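Long-range contacts in anthranilate-CoA ligase (PDB 4WV3), which belongs to the two-domain AMP-binding (ANL) enzyme family and here holds 5'-O-[(S)-[(2-aminobenzoyl)oxy](hydroxy)phosphoryl]adenosine in a pocket: residues A[49-54]-A[153-158]; A[181-186]-A[375-380]; A[259-264]-A[286-291]; A[417-422]-A[453-458]. One frame throughout, in Å; residues are numbered along the deposited sequence.

Contact 1 of 4, residues A[49-54]-A[153-158]; sequences GNALKG and RPQPTT
The side-chain amide of N50 donates twice to the backbone of the 153-158 loop. ND2 reaches T158 O at 2.9 Å with a nearly straight N-H...O angle of 164°, and P156 O at 3.1 Å along a more bent path of 143°. Both acceptors lie in the amide plane of N50, so each N-H has its own carbonyl, although ND2 stands above the plane of either C=O. The other end of the amide takes a proton from a water 2.9 Å from OD1; the same water makes a weak bond to T158 O. CG of N50 lies anti to the carbonyl carbon (chi1 -77°), which turns the amide out of the helix toward the loop. Further along, P156 CG sits 3.5 Å from N50 ND2, and the bent chain of Q155 runs beside the helix, its CG 3.7 Å from A51 CB and its OE1 next to N50 CB. Q47 and N46, earlier on helix 38-54, donate to Q155 O and T157 O. Four consecutive loop carbonyls are thus met by neutral side-chain amides of one helix, a grip that needs no ion pair and that fixes which end of the N50 amide carries nitrogen.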
loop_
_atom_site.group_PDB
_atom_site.type_symbol
_atom_site.label_atom_id
_atom_site.label_comp_id
_atom_site.label_asym_id
_atom_site.label_seq_id
_atom_site.Cartn_x
_atom_site.Cartn_y
_atom_site.Cartn_z
ATOM N N GLY A 49 -14.761 -6.091 -20.745
ATOM C CA GLY A 49 -15.986 -5.346 -20.523
ATOM C C GLY A 49 -17.171 -5.951 -21.252
ATOM O O GLY A 49 -18.255 -6.088 -20.685
ATOM N N ASN A 50 -16.963 -6.316 -22.513
ATOM C CA ASN A 50 -17.997 -6.976 -23.303
ATOM C C ASN A 50 -18.339 -8.362 -22.764
ATOM O O ASN A 50 -19.504 -8.760 -22.743
ATOM C CB ASN A 50 -17.575 -7.076 -24.770
ATOM C CG ASN A 50 -17.720 -5.763 -25.510
ATOM O OD1 ASN A 50 -18.684 -5.025 -25.303
ATOM N ND2 ASN A 50 -16.762 -5.462 -26.380
ATOM N N ALA A 51 -17.318 -9.093 -22.329
ATOM C CA ALA A 51 -17.509 -10.440 -21.804
ATOM C C ALA A 51 -18.283 -10.421 -20.490
ATOM O O ALA A 51 -19.053 -11.337 -20.199
ATOM C CB ALA A 51 -16.170 -11.139 -21.627
ATOM N N LEU A 52 -18.075 -9.372 -19.701
ATOM C CA LEU A 52 -18.790 -9.209 -18.440
ATOM C C LEU A 52 -20.270 -8.922 -18.680
ATOM O O LEU A 52 -21.124 -9.322 -17.887
ATOM C CB LEU A 52 -18.155 -8.098 -17.601
ATOM C CG LEU A 52 -16.799 -8.429 -16.971
ATOM C CD1 LEU A 52 -16.123 -7.171 -16.451
ATOM C CD2 LEU A 52 -16.966 -9.449 -15.854
ATOM N N LYS A 53 -20.570 -8.232 -19.777
ATOM C CA LYS A 53 -21.954 -7.968 -20.158
ATOM C C LYS A 53 -22.670 -9.275 -20.470
ATOM O O LYS A 53 -23.858 -9.427 -20.186
ATOM C CB LYS A 53 -22.020 -7.037 -21.370
ATOM C CG LYS A 53 -21.382 -5.680 -21.149
ATOM C CD LYS A 53 -21.485 -4.809 -22.391
ATOM C CE LYS A 53 -22.879 -4.226 -22.550
ATOM N NZ LYS A 53 -23.187 -3.236 -21.481
ATOM N N GLY A 54 -21.936 -10.216 -21.057
ATOM C CA GLY A 54 -22.476 -11.529 -21.359
ATOM C C GLY A 54 -22.795 -12.301 -20.096
ATOM O O GLY A 54 -23.665 -13.172 -20.090
ATOM N N ARG A 153 -12.095 -14.202 -26.016
ATOM C CA ARG A 153 -11.802 -14.439 -27.431
ATOM C C ARG A 153 -12.894 -13.998 -28.420
ATOM O O ARG A 153 -12.602 -13.265 -29.365
ATOM C CB ARG A 153 -11.394 -15.899 -27.674
ATOM C CG ARG A 153 -11.162 -16.236 -29.136
ATOM C CD ARG A 153 -10.497 -17.592 -29.302
ATOM N NE ARG A 153 -9.162 -17.623 -28.710
ATOM C CZ ARG A 153 -8.847 -18.294 -27.607
ATOM N NH1 ARG A 153 -9.772 -19.003 -26.975
ATOM N NH2 ARG A 153 -7.606 -18.262 -27.141
ATOM N N PRO A 154 -14.153 -14.433 -28.216
ATOM C CA PRO A 154 -15.151 -14.041 -29.218
ATOM C C PRO A 154 -15.598 -12.586 -29.082
ATOM O O PRO A 154 -16.235 -12.057 -29.992
ATOM C CB PRO A 154 -16.321 -14.979 -28.920
ATOM C CG PRO A 154 -16.211 -15.246 -27.465
ATOM C CD PRO A 154 -14.739 -15.296 -27.171
ATOM N N GLN A 155 -15.266 -11.950 -27.964
ATOM C CA GLN A 155 -15.690 -10.577 -27.713
ATOM C C GLN A 155 -14.937 -9.568 -28.577
ATOM O O GLN A 155 -13.724 -9.680 -28.756
ATOM C CB GLN A 155 -15.527 -10.225 -26.232
ATOM C CG GLN A 155 -16.333 -11.104 -25.290
ATOM C CD GLN A 155 -17.831 -10.936 -25.461
ATOM O OE1 GLN A 155 -18.298 -9.965 -26.060
ATOM N NE2 GLN A 155 -18.595 -11.883 -24.930
ATOM N N PRO A 156 -15.661 -8.573 -29.115
ATOM C CA PRO A 156 -15.063 -7.516 -29.936
ATOM C C PRO A 156 -14.139 -6.620 -29.117
ATOM O O PRO A 156 -14.258 -6.567 -27.894
ATOM C CB PRO A 156 -16.280 -6.723 -30.424
ATOM C CG PRO A 156 -17.339 -6.996 -29.418
ATOM C CD PRO A 156 -17.117 -8.409 -28.978
ATOM N N THR A 157 -13.231 -5.923 -29.793
ATOM C CA THR A 157 -12.247 -5.084 -29.115
ATOM C C THR A 157 -12.734 -3.648 -28.945
ATOM O O THR A 157 -11.985 -2.779 -28.500
ATOM C CB THR A 157 -10.906 -5.077 -29.868
ATOM O OG1 THR A 157 -11.100 -4.553 -31.187
ATOM C CG2 THR A 157 -10.346 -6.486 -29.965
ATOM N N THR A 158 -13.989 -3.403 -29.306
ATOM C CA THR A 158 -14.580 -2.080 -29.147
ATOM C C THR A 158 -15.628 -2.075 -28.038
ATOM O O THR A 158 -16.357 -3.050 -27.851
ATOM C CB THR A 158 -15.214 -1.576 -30.458
ATOM O OG1 THR A 158 -16.183 -2.525 -30.921
ATOM C CG2 THR A 158 -14.148 -1.387 -31.525
HETATM O O HOH W 1 -19.768 -3.359 -27.396
#

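Contact 2 of 4, residues A[181-186]-A[375-380]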
loop_
_atom_site.group_PDB
_atom_site.type_symbol
_atom_site.label_atom_id
_atom_site.label_comp_id
_atom_site.label_asym_id
_atom_site.label_seq_id
_atom_site.Cartn_x
_atom_site.Cartn_y
_atom_site.Cartn_z
ATOM N N GLY A 181 -13.106 -7.634 10.962
ATOM C CA GLY A 181 -12.056 -7.887 9.993
ATOM C C GLY A 181 -11.737 -6.671 9.146
ATOM O O GLY A 181 -11.555 -5.573 9.670
ATOM N N PRO A 182 -11.670 -6.863 7.822
ATOM C CA PRO A 182 -11.322 -5.791 6.887
ATOM C C PRO A 182 -12.500 -4.865 6.590
ATOM O O PRO A 182 -13.655 -5.296 6.591
ATOM C CB PRO A 182 -10.912 -6.555 5.627
ATOM C CG PRO A 182 -11.723 -7.802 5.680
ATOM C CD PRO A 182 -11.888 -8.149 7.136
ATOM N N LYS A 183 -12.198 -3.594 6.350
ATOM C CA LYS A 183 -13.216 -2.617 5.994
ATOM C C LYS A 183 -13.187 -2.372 4.493
ATOM O O LYS A 183 -12.118 -2.209 3.906
ATOM C CB LYS A 183 -12.978 -1.301 6.735
ATOM C CG LYS A 183 -12.891 -1.440 8.246
ATOM C CD LYS A 183 -12.365 -0.165 8.887
ATOM C CE LYS A 183 -11.028 0.244 8.284
ATOM N NZ LYS A 183 -10.020 -0.851 8.341
ATOM N N GLY A 184 -14.361 -2.351 3.874
ATOM C CA GLY A 184 -14.466 -2.052 2.459
ATOM C C GLY A 184 -14.357 -0.561 2.205
ATOM O O GLY A 184 -15.102 0.231 2.781
ATOM N N ILE A 185 -13.423 -0.176 1.342
ATOM C CA ILE A 185 -13.204 1.232 1.031
ATOM C C ILE A 185 -13.484 1.526 -0.440
ATOM O O ILE A 185 -12.702 1.150 -1.314
ATOM C CB ILE A 185 -11.774 1.668 1.394
ATOM C CG1 ILE A 185 -11.534 1.476 2.892
ATOM C CG2 ILE A 185 -11.533 3.116 0.986
ATOM C CD1 ILE A 185 -10.128 1.785 3.338
ATOM N N PRO A 186 -14.617 2.187 -0.715
ATOM C CA PRO A 186 -15.017 2.551 -2.077
ATOM C C PRO A 186 -14.430 3.888 -2.523
ATOM O O PRO A 186 -14.434 4.854 -1.760
ATOM C CB PRO A 186 -16.540 2.653 -1.969
ATOM C CG PRO A 186 -16.776 3.088 -0.564
ATOM C CD PRO A 186 -15.673 2.484 0.270
ATOM N N LEU A 375 -16.092 8.609 0.881
ATOM C CA LEU A 375 -17.211 9.253 1.554
ATOM C C LEU A 375 -17.591 8.495 2.823
ATOM O O LEU A 375 -17.988 9.094 3.824
ATOM C CB LEU A 375 -18.404 9.360 0.606
ATOM C CG LEU A 375 -19.115 10.713 0.566
ATOM C CD1 LEU A 375 -18.108 11.849 0.662
ATOM C CD2 LEU A 375 -19.932 10.836 -0.708
ATOM N N SER A 376 -17.460 7.173 2.767
ATOM C CA SER A 376 -17.708 6.306 3.912
ATOM C C SER A 376 -17.178 4.910 3.606
ATOM O O SER A 376 -16.794 4.623 2.473
ATOM C CB SER A 376 -19.203 6.234 4.230
ATOM O OG SER A 376 -19.921 5.610 3.180
ATOM N N TYR A 377 -17.154 4.047 4.617
ATOM C CA TYR A 377 -16.775 2.654 4.411
ATOM C C TYR A 377 -17.930 1.891 3.779
ATOM O O TYR A 377 -19.049 2.398 3.696
ATOM C CB TYR A 377 -16.393 1.983 5.733
ATOM C CG TYR A 377 -15.093 2.466 6.330
ATOM C CD1 TYR A 377 -13.878 2.185 5.717
ATOM C CD2 TYR A 377 -15.078 3.188 7.516
ATOM C CE1 TYR A 377 -12.686 2.621 6.262
ATOM C CE2 TYR A 377 -13.889 3.628 8.069
ATOM C CZ TYR A 377 -12.697 3.341 7.438
ATOM O OH TYR A 377 -11.512 3.777 7.987
ATOM N N TRP A 378 -17.652 0.671 3.336
ATOM C CA TRP A 378 -18.698 -0.209 2.831
ATOM C C TRP A 378 -19.119 -1.191 3.920
ATOM O O TRP A 378 -18.308 -1.985 4.401
ATOM C CB TRP A 378 -18.227 -0.955 1.581
ATOM C CG TRP A 378 -19.277 -1.846 0.988
ATOM C CD1 TRP A 378 -19.268 -3.211 0.950
ATOM C CD2 TRP A 378 -20.498 -1.436 0.360
ATOM N NE1 TRP A 378 -20.404 -3.674 0.330
ATOM C CE2 TRP A 378 -21.176 -2.605 -0.041
ATOM C CE3 TRP A 378 -21.083 -0.194 0.094
ATOM C CZ2 TRP A 378 -22.408 -2.568 -0.691
ATOM C CZ3 TRP A 378 -22.307 -0.159 -0.552
ATOM C CH2 TRP A 378 -22.956 -1.339 -0.937
ATOM N N HIS A 379 -20.389 -1.115 4.307
ATOM C CA HIS A 379 -20.956 -1.965 5.354
ATOM C C HIS A 379 -20.265 -1.812 6.707
ATOM O O HIS A 379 -20.018 -2.796 7.402
ATOM C CB HIS A 379 -20.982 -3.432 4.919
ATOM C CG HIS A 379 -21.976 -3.721 3.838
ATOM N ND1 HIS A 379 -21.998 -4.911 3.143
ATOM C CD2 HIS A 379 -22.986 -2.973 3.335
ATOM C CE1 HIS A 379 -22.978 -4.882 2.258
ATOM N NE2 HIS A 379 -23.593 -3.718 2.354
ATOM N N ASN A 380 -19.959 -0.573 7.075
ATOM C CA ASN A 380 -19.471 -0.278 8.416
ATOM C C ASN A 380 -19.928 1.102 8.874
ATOM O O ASN A 380 -19.134 2.040 8.958
ATOM C CB ASN A 380 -17.950 -0.402 8.493
ATOM C CG ASN A 380 -17.489 -1.050 9.782
ATOM O OD1 ASN A 380 -16.639 -1.941 9.774
ATOM N ND2 ASN A 380 -18.062 -0.617 10.900
HETATM O O HOH W 2 -17.011 -4.529 4.405
HETATM O O HOH W 3 -17.087 6.548 -0.796
#
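Y377 has CG anti to its own carbonyl carbon (chi1 -70°), and K183 adopts the same first torsion, so the two side chains run side by side and point the same way. The extended chi2 carries K183 CD over one face of the ring, 4.0 Å from its centroid and 19° off the normal, a CH-pi contact; the bend at chi3 then brings K183 CE to 3.5 Å from Y377 CE1. I185 takes the ring edge instead, with CG1 3.7 Å from Y377 CD1. W378 is set differently, CG anti to the backbone N, which carries its indole away from the strand.

Between these side chains the backbones join where W378 N donates to G184 O at 2.6 Å, with an N-H...O angle of 155°. A water extends the link, donating to W378 O at 2.9 Å and accepting a weak bond from G184 N; a second donates to P186 O and accepts from L375 N. Outside the pair, Y377 OH bonds E321, F388 meets the tyrosine ring edge-to-face, and W378 NE1 donates to D105 O.

Strand 183-188 follows the glycine-rich signature loop of the AMP-binding family. The loop leading into helix 381-387 is thus packed against the strand leaving that signature, with the I185 side chain about 5 Å from the bound adenosine ligand.

Contact 3 of 4, residues A[259-264]-A[286-291]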
loop_
_atom_site.group_PDB
_atom_site.type_symbol
_atom_site.label_atom_id
_atom_site.label_comp_id
_atom_site.label_asym_id
_atom_site.label_seq_id
_atom_site.Cartn_x
_atom_site.Cartn_y
_atom_site.Cartn_z
ATOM N N LYS A 259 14.576 -2.694 -16.239
ATOM C CA LYS A 259 15.133 -1.344 -16.136
ATOM C C LYS A 259 14.105 -0.242 -15.864
ATOM O O LYS A 259 13.931 0.656 -16.688
ATOM C CB LYS A 259 15.924 -1.006 -17.404
ATOM C CG LYS A 259 17.149 -1.878 -17.626
ATOM C CD LYS A 259 17.695 -1.714 -19.036
ATOM C CE LYS A 259 19.037 -2.410 -19.192
ATOM N NZ LYS A 259 18.989 -3.825 -18.729
ATOM N N PRO A 260 13.424 -0.300 -14.709
ATOM C CA PRO A 260 12.492 0.781 -14.375
ATOM C C PRO A 260 13.246 1.994 -13.839
ATOM O O PRO A 260 14.393 1.860 -13.417
ATOM C CB PRO A 260 11.638 0.164 -13.269
ATOM C CG PRO A 260 12.556 -0.786 -12.591
ATOM C CD PRO A 260 13.444 -1.347 -13.670
ATOM N N THR A 261 12.610 3.160 -13.860
ATOM C CA THR A 261 13.245 4.378 -13.373
ATOM C C THR A 261 12.734 4.754 -11.986
ATOM O O THR A 261 13.379 5.511 -11.260
ATOM C CB THR A 261 13.021 5.557 -14.337
ATOM O OG1 THR A 261 11.616 5.768 -14.521
ATOM C CG2 THR A 261 13.664 5.266 -15.685
ATOM N N ILE A 262 11.572 4.216 -11.628
ATOM C CA ILE A 262 10.966 4.476 -10.328
ATOM C C ILE A 262 10.696 3.159 -9.607
ATOM O O ILE A 262 10.150 2.223 -10.193
ATOM C CB ILE A 262 9.638 5.249 -10.470
ATOM C CG1 ILE A 262 9.815 6.464 -11.387
ATOM C CG2 ILE A 262 9.116 5.674 -9.105
ATOM C CD1 ILE A 262 10.776 7.504 -10.853
ATOM N N PHE A 263 11.078 3.087 -8.337
ATOM C CA PHE A 263 10.899 1.866 -7.559
ATOM C C PHE A 263 10.133 2.120 -6.263
ATOM O O PHE A 263 10.527 2.957 -5.452
ATOM C CB PHE A 263 12.255 1.221 -7.258
ATOM C CG PHE A 263 12.158 -0.057 -6.472
ATOM C CD1 PHE A 263 11.423 -1.128 -6.954
ATOM C CD2 PHE A 263 12.814 -0.192 -5.259
ATOM C CE1 PHE A 263 11.335 -2.306 -6.235
ATOM C CE2 PHE A 263 12.733 -1.369 -4.538
ATOM C CZ PHE A 263 11.992 -2.426 -5.026
ATOM N N TYR A 264 9.036 1.391 -6.077
ATOM C CA TYR A 264 8.230 1.508 -4.866
ATOM C C TYR A 264 8.434 0.287 -3.975
ATOM O O TYR A 264 8.513 -0.842 -4.463
ATOM C CB TYR A 264 6.743 1.625 -5.207
ATOM C CG TYR A 264 6.372 2.760 -6.135
ATOM C CD1 TYR A 264 6.581 2.662 -7.505
ATOM C CD2 TYR A 264 5.780 3.916 -5.645
ATOM C CE1 TYR A 264 6.234 3.692 -8.356
ATOM C CE2 TYR A 264 5.429 4.953 -6.489
ATOM C CZ TYR A 264 5.658 4.835 -7.843
ATOM O OH TYR A 264 5.307 5.863 -8.688
ATOM N N SER A 286 19.215 2.138 -13.673
ATOM C CA SER A 286 18.064 2.720 -14.355
ATOM C C SER A 286 17.216 3.552 -13.394
ATOM O O SER A 286 16.510 4.475 -13.809
ATOM C CB SER A 286 17.219 1.629 -15.015
ATOM O OG SER A 286 16.759 0.691 -14.060
ATOM N N LEU A 287 17.298 3.224 -12.109
ATOM C CA LEU A 287 16.569 3.943 -11.072
ATOM C C LEU A 287 17.030 5.393 -10.966
ATOM O O LEU A 287 18.227 5.668 -10.894
ATOM C CB LEU A 287 16.751 3.244 -9.723
ATOM C CG LEU A 287 15.580 2.430 -9.169
ATOM C CD1 LEU A 287 14.875 1.658 -10.270
ATOM C CD2 LEU A 287 16.071 1.480 -8.086
ATOM N N ARG A 288 16.075 6.318 -10.968
ATOM C CA ARG A 288 16.384 7.723 -10.734
ATOM C C ARG A 288 15.753 8.171 -9.423
ATOM O O ARG A 288 16.208 9.124 -8.793
ATOM C CB ARG A 288 15.903 8.601 -11.896
ATOM C CG ARG A 288 14.395 8.790 -11.977
ATOM C CD ARG A 288 14.020 9.687 -13.151
ATOM N NE ARG A 288 12.586 9.956 -13.216
ATOM C CZ ARG A 288 12.000 11.024 -12.683
ATOM N NH1 ARG A 288 12.726 11.930 -12.041
ATOM N NH2 ARG A 288 10.689 11.190 -12.792
ATOM N N LEU A 289 14.704 7.462 -9.014
ATOM C CA LEU A 289 14.012 7.748 -7.764
ATOM C C LEU A 289 13.417 6.482 -7.162
ATOM O O LEU A 289 13.032 5.559 -7.881
ATOM C CB LEU A 289 12.901 8.776 -7.983
ATOM C CG LEU A 289 13.289 10.255 -7.975
ATOM C CD1 LEU A 289 12.065 11.125 -8.210
ATOM C CD2 LEU A 289 13.967 10.619 -6.663
ATOM N N CYS A 290 13.347 6.449 -5.837
ATOM C CA CYS A 290 12.686 5.361 -5.131
ATOM C C CYS A 290 11.628 5.926 -4.194
ATOM O O CYS A 290 11.749 7.053 -3.715
ATOM C CB CYS A 290 13.698 4.523 -4.348
ATOM S SG CYS A 290 14.805 3.536 -5.383
ATOM N N VAL A 291 10.583 5.143 -3.944
ATOM C CA VAL A 291 9.489 5.576 -3.084
ATOM C C VAL A 291 9.245 4.558 -1.974
ATOM O O VAL A 291 9.250 3.351 -2.216
ATOM C CB VAL A 291 8.187 5.775 -3.892
ATOM C CG1 VAL A 291 7.063 6.270 -2.994
ATOM C CG2 VAL A 291 8.417 6.744 -5.041
#
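V291, F263 and S286 lose the most surface here, the first two on neighbouring parallel strands whose axes diverge by 18°. V291 N donates to F263 O at 2.7 Å, nearly along the C=O axis. The V291 side chain lies alongside Y264: CB is 3.5 Å from Y264 CD2, set obliquely to the ring, and the two methyls lie by CD2 and CE2.

F263 holds the middle. Its N donates to L289 O at 3.2 Å, and its CB is flanked by L287 CD2 and C290 SG, each 3.9 Å away. With CG anti to the backbone N, the ring leads away toward V251 and I255 of helix 248-258.

S286 lies in the loop leading into 289-292. Its OG, between backbone N and carbonyl carbon (chi1 59°), lies 2.7 Å from P260 O, while S286 O receives a CA-H...O contact from T261. Next along, T261 O accepts twice, from R288 N at 2.8 Å on a lone pair and from L289 N along the C=O axis. The pairing gains a residue there, T261 facing L287 but I262 facing L289. R288 also carries its charge to D210.

I262, Y264, L289 and V291 share one sheet face, Y264 and V291 meeting helix 191-204; F263 and C290 occupy the other. With helix 267-274 these strands form a beta-alpha-beta unit in the layered alpha/beta fold of the AMP-binding region.

Contact 4 of 4, residues A[417-422]-A[453-458]; sequences LKVGGI and LIKPKA
Strand 417-419 and strand 454-458 do not pair as neighbours in a sheet: their axes come within 6.1 Å but cross at -120°, and the closest CA atoms, those of V419 and I454, are 5.8 Å apart. The first strand ends in a type I' turn from V419 to I422, with positive phi at G420 (70°) and G421 (89°) placing the bend; V419 N donates to I422 O at 2.9 Å, while the turn's own bond, I422 N to V419 O, is weak. This hairpin, completed by strand 422-424, matches the segment that, in AMP-binding enzymes, opens the C-terminal part of the chain, while strand 454-462 is the middle strand of that part's three-stranded sheet.

The two meet through apolar side chains. L417, its CG in the crowded position between backbone N and carbonyl carbon, crosses P456 at about a right angle and sets CD1 3.9 Å from P456 CG. V419 uses both branches: CG2 reaches P456 CD at 3.9 Å and lies near I454 O, whereas CG1 touches K455 CD at 4.0 Å. I454 sends its CG2 methyl toward the hairpin, 4.2 Å from L417 CB and close to K418 O. K455 bends at chi2 and chi4, and its NZ forms a salt bridge with D449. K418 leads away to a cation-pi contact with W423. V444 of strand 439-448 also packs against P456.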
loop_
_atom_site.group_PDB
_atom_site.type_symbol
_atom_site.label_atom_id
_atom_site.label_comp_id
_atom_site.label_asym_id
_atom_site.label_seq_id
_atom_site.Cartn_x
_atom_site.Cartn_y
_atom_site.Cartn_z
ATOM N N LEU A 417 2.652 3.693 23.199
ATOM C CA LEU A 417 2.700 3.137 24.545
ATOM C C LEU A 417 2.919 4.227 25.591
ATOM O O LEU A 417 3.659 5.184 25.361
ATOM C CB LEU A 417 3.766 2.038 24.662
ATOM C CG LEU A 417 5.099 2.173 23.921
ATOM C CD1 LEU A 417 6.191 1.439 24.679
ATOM C CD2 LEU A 417 4.992 1.622 22.506
ATOM N N LYS A 418 2.256 4.079 26.733
ATOM C CA LYS A 418 2.347 5.057 27.809
ATOM C C LYS A 418 3.211 4.533 28.950
ATOM O O LYS A 418 2.817 3.613 29.667
ATOM C CB LYS A 418 0.950 5.410 28.329
ATOM C CG LYS A 418 0.951 6.368 29.510
ATOM C CD LYS A 418 -0.437 6.501 30.121
ATOM C CE LYS A 418 -1.402 7.197 29.177
ATOM N NZ LYS A 418 -1.006 8.608 28.917
ATOM N N VAL A 419 4.389 5.123 29.115
ATOM C CA VAL A 419 5.304 4.711 30.173
ATOM C C VAL A 419 5.493 5.818 31.205
ATOM O O VAL A 419 6.170 6.813 30.947
ATOM C CB VAL A 419 6.674 4.299 29.605
ATOM C CG1 VAL A 419 7.600 3.850 30.724
ATOM C CG2 VAL A 419 6.505 3.197 28.572
ATOM N N GLY A 420 4.889 5.638 32.376
ATOM C CA GLY A 420 4.987 6.614 33.446
ATOM C C GLY A 420 4.222 7.887 33.141
ATOM O O GLY A 420 4.628 8.979 33.542
ATOM N N GLY A 421 3.112 7.746 32.425
ATOM C CA GLY A 421 2.287 8.885 32.062
ATOM C C GLY A 421 2.715 9.527 30.757
ATOM O O GLY A 421 1.912 10.168 30.079
ATOM N N ILE A 422 3.984 9.352 30.405
ATOM C CA ILE A 422 4.534 9.936 29.187
ATOM C C ILE A 422 4.352 8.993 28.003
ATOM O O ILE A 422 4.605 7.793 28.111
ATOM C CB ILE A 422 6.033 10.246 29.344
ATOM C CG1 ILE A 422 6.325 10.778 30.748
ATOM C CG2 ILE A 422 6.487 11.230 28.276
ATOM C CD1 ILE A 422 7.798 10.979 31.028
ATOM N N LEU A 453 3.272 -2.278 35.119
ATOM C CA LEU A 453 3.593 -0.980 34.542
ATOM C C LEU A 453 4.104 -1.212 33.128
ATOM O O LEU A 453 5.096 -1.914 32.931
ATOM C CB LEU A 453 4.662 -0.271 35.376
ATOM C CG LEU A 453 4.198 0.751 36.416
ATOM C CD1 LEU A 453 2.957 0.271 37.149
ATOM C CD2 LEU A 453 5.323 1.041 37.399
ATOM N N ILE A 454 3.419 -0.635 32.145
ATOM C CA ILE A 454 3.771 -0.856 30.745
ATOM C C ILE A 454 5.177 -0.342 30.439
ATOM O O ILE A 454 5.511 0.812 30.723
ATOM C CB ILE A 454 2.727 -0.248 29.773
ATOM C CG1 ILE A 454 1.648 -1.280 29.428
ATOM C CG2 ILE A 454 3.387 0.215 28.481
ATOM C CD1 ILE A 454 0.858 -1.790 30.617
ATOM N N LYS A 455 5.998 -1.229 29.887
ATOM C CA LYS A 455 7.373 -0.914 29.529
ATOM C C LYS A 455 7.629 -1.352 28.094
ATOM O O LYS A 455 7.015 -2.307 27.616
ATOM C CB LYS A 455 8.344 -1.624 30.472
ATOM C CG LYS A 455 8.187 -1.243 31.933
ATOM C CD LYS A 455 8.505 0.225 32.155
ATOM C CE LYS A 455 8.243 0.630 33.595
ATOM N NZ LYS A 455 9.051 -0.172 34.554
ATOM N N PRO A 456 8.535 -0.652 27.394
ATOM C CA PRO A 456 8.840 -0.991 26.001
ATOM C C PRO A 456 9.526 -2.347 25.867
ATOM O O PRO A 456 10.488 -2.627 26.582
ATOM C CB PRO A 456 9.803 0.122 25.572
ATOM C CG PRO A 456 9.566 1.237 26.534
ATOM C CD PRO A 456 9.230 0.572 27.829
ATOM N N LYS A 457 9.025 -3.178 24.960
ATOM C CA LYS A 457 9.688 -4.430 24.616
ATOM C C LYS A 457 10.010 -4.450 23.128
ATOM O O LYS A 457 9.150 -4.164 22.296
ATOM C CB LYS A 457 8.817 -5.632 24.973
ATOM C CG LYS A 457 9.333 -6.939 24.393
ATOM C CD LYS A 457 8.516 -8.127 24.865
ATOM C CE LYS A 457 8.644 -8.326 26.365
ATOM N NZ LYS A 457 7.941 -9.560 26.817
ATOM N N ALA A 458 11.250 -4.792 22.797
ATOM C CA ALA A 458 11.695 -4.778 21.410
ATOM C C ALA A 458 11.878 -6.180 20.840
ATOM O O ALA A 458 12.664 -6.974 21.357
ATOM C CB ALA A 458 12.983 -3.982 21.278
#

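The bound adenosine ligand relates most closely to contacts 2 and 3, which approach it from opposite sides of the chain's centre: the I185 side chain is about 5 Å from the ligand and that of V291 about 7 Å. Their centres are 32 Å apart, and in sequence contact 3 is nested inside the long loop that contact 2 closes. Contact 1 is peripheral, about 17 Å from contact 2 between nearest atoms and about 26 Å from contact 3. Contact 4 involves the C-terminal region and comes no nearer to contact 2 than about 20 Å between atoms. Contacts 1 and 4 mark far-separated parts of the molecule, their centres 59 Å apart.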